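Local coordinates for protein 2',5'-phosphodiesterase 12 (Homo sapiens, PDB 4Z0V) that belongs to the endonuclease/exonuclease/phosphatase family and carries a magnesium ion in a DNase I-like domain that follows an E-set-like N-terminal domain, at residues H114-K119 with V403-P408. Residues are numbered along the deposited sequence; the frame is centred on the assembly and turned at random.
Sequences HLYTKK and VEQVIP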
# COMPACT_ATOMS: atom_id res chain seq x y z
N HIS A 114 12.64 -10.05 3.63
CA HIS A 114 11.80 -10.92 4.45
C HIS A 114 12.56 -11.56 5.61
O HIS A 114 11.92 -11.94 6.59
CB HIS A 114 11.12 -11.98 3.59
CG HIS A 114 9.98 -11.45 2.79
ND1 HIS A 114 9.46 -12.17 1.73
CD2 HIS A 114 9.27 -10.30 2.93
CE1 HIS A 114 8.46 -11.44 1.25
NE2 HIS A 114 8.32 -10.29 1.93
N LEU A 115 13.91 -11.53 5.58
CA LEU A 115 14.69 -11.99 6.74
C LEU A 115 14.53 -11.05 7.93
O LEU A 115 14.85 -11.43 9.05
CB LEU A 115 16.19 -12.10 6.38
CG LEU A 115 16.56 -13.06 5.23
CD1 LEU A 115 18.06 -13.12 5.05
CD2 LEU A 115 15.99 -14.47 5.46
N TYR A 116 14.08 -9.80 7.68
CA TYR A 116 13.87 -8.77 8.72
C TYR A 116 12.42 -8.77 9.24
O TYR A 116 12.09 -7.97 10.11
CB TYR A 116 14.19 -7.39 8.16
CG TYR A 116 15.66 -7.17 7.89
CD1 TYR A 116 16.27 -7.69 6.75
CD2 TYR A 116 16.46 -6.48 8.80
CE1 TYR A 116 17.64 -7.55 6.54
CE2 TYR A 116 17.82 -6.31 8.58
CZ TYR A 116 18.42 -6.88 7.47
OH TYR A 116 19.76 -6.69 7.24
N THR A 117 11.56 -9.62 8.65
CA THR A 117 10.12 -9.63 8.97
C THR A 117 9.62 -11.06 9.08
O THR A 117 8.55 -11.40 8.58
CB THR A 117 9.34 -8.87 7.84
OG1 THR A 117 9.45 -9.59 6.61
CG2 THR A 117 9.81 -7.43 7.65
N LYS A 118 10.40 -11.90 9.78
CA LYS A 118 10.17 -13.32 9.95
C LYS A 118 8.84 -13.64 10.65
O LYS A 118 8.22 -14.65 10.35
CB LYS A 118 11.34 -13.94 10.76
CG LYS A 118 12.70 -13.82 10.03
CD LYS A 118 13.88 -14.43 10.82
CE LYS A 118 15.15 -14.46 10.01
NZ LYS A 118 16.28 -15.06 10.76
N LYS A 119 8.37 -12.77 11.53
CA LYS A 119 7.15 -13.07 12.27
C LYS A 119 6.34 -11.84 12.53
O LYS A 119 6.87 -10.72 12.47
CB LYS A 119 7.55 -13.71 13.62
N VAL A 403 11.43 4.59 16.21
CA VAL A 403 11.79 3.56 15.25
C VAL A 403 12.55 2.45 15.97
O VAL A 403 13.61 2.69 16.56
CB VAL A 403 12.58 4.13 14.04
CG1 VAL A 403 12.79 3.04 12.98
CG2 VAL A 403 11.84 5.31 13.42
N GLU A 404 12.02 1.23 15.87
CA GLU A 404 12.65 0.04 16.42
C GLU A 404 13.67 -0.48 15.41
O GLU A 404 14.80 -0.75 15.79
CB GLU A 404 11.59 -1.02 16.77
CG GLU A 404 12.16 -2.37 17.18
CD GLU A 404 12.63 -2.54 18.62
OE1 GLU A 404 12.76 -1.53 19.35
OE2 GLU A 404 12.87 -3.70 19.01
N GLN A 405 13.28 -0.62 14.12
CA GLN A 405 14.21 -1.03 13.06
C GLN A 405 13.66 -0.58 11.71
O GLN A 405 12.44 -0.38 11.57
CB GLN A 405 14.51 -2.55 13.05
CG GLN A 405 13.33 -3.43 12.72
CD GLN A 405 13.70 -4.74 12.02
OE1 GLN A 405 14.86 -5.00 11.63
NE2 GLN A 405 12.70 -5.58 11.80
N VAL A 406 14.57 -0.42 10.75
CA VAL A 406 14.27 -0.08 9.35
C VAL A 406 14.62 -1.33 8.58
O VAL A 406 15.74 -1.83 8.70
CB VAL A 406 15.05 1.16 8.84
CG1 VAL A 406 14.80 1.40 7.34
CG2 VAL A 406 14.68 2.40 9.64
N ILE A 407 13.66 -1.85 7.79
CA ILE A 407 13.90 -3.01 6.93
C ILE A 407 14.68 -2.44 5.73
O ILE A 407 14.16 -1.55 5.03
CB ILE A 407 12.59 -3.73 6.54
CG1 ILE A 407 11.93 -4.47 7.74
CG2 ILE A 407 12.86 -4.73 5.40
CD1 ILE A 407 11.37 -3.65 8.94
N PRO A 408 15.94 -2.85 5.52
CA PRO A 408 16.75 -2.22 4.46
C PRO A 408 16.15 -2.36 3.08
O PRO A 408 15.57 -3.40 2.76
CB PRO A 408 18.09 -2.96 4.53
CG PRO A 408 17.81 -4.21 5.24
CD PRO A 408 16.72 -3.88 6.23
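Tyr116 and Ile407 bring the two backbones nearest, with 6.0 Å between their CA atoms, where a short 3-10 turn in 114-119 meets segment 403-408. The turn is closed by the bond from Thr117 N to His114 O.

Pro408 lies over one face of the Tyr116 ring. Its CD sits 3.5 Å from the centroid of the Tyr116 ring, 7° off the normal, a CH-pi contact. Pro408 CG is shifted toward the hydroxyl end of the ring, 3.5 Å from Tyr116 CZ. Gln405 OE1 comes to the ring edge in its plane, 3.6 Å from Tyr116 CD2.

The same amide gives the polar link. Gln405 NE2 donates to Tyr116 O at 3.0 Å, in the carbonyl plane, with an N-H...O angle of 147°. Gln405 NE2 also bonds Asp436 OD2, and two acceptors on NE2 would hold the amide in this rotation. Beyond CG the Gln405 chain is extended and reaches Tyr116 of the loop.

Ile407 CG1 packs against Tyr116 CB at 3.7 Å and Thr117 CG2 at 3.6 Å. It lies anti to its own carbonyl carbon (chi1 -70°), which turns it to these two carbons. The Thr117 and Ile407 side chains cross at about a right angle. Thr117 OG1 bonds Gly172 O, while its methyl CG2 meets Ile407.

Glu404 and Gln405 form a classic beta bulge opposite Asp436 of strand 433-439. The contact thus packs the loop between helix 110-113 and strand 125-132 against the bulged edge strand of a mixed sheet in the DNase I-like fold.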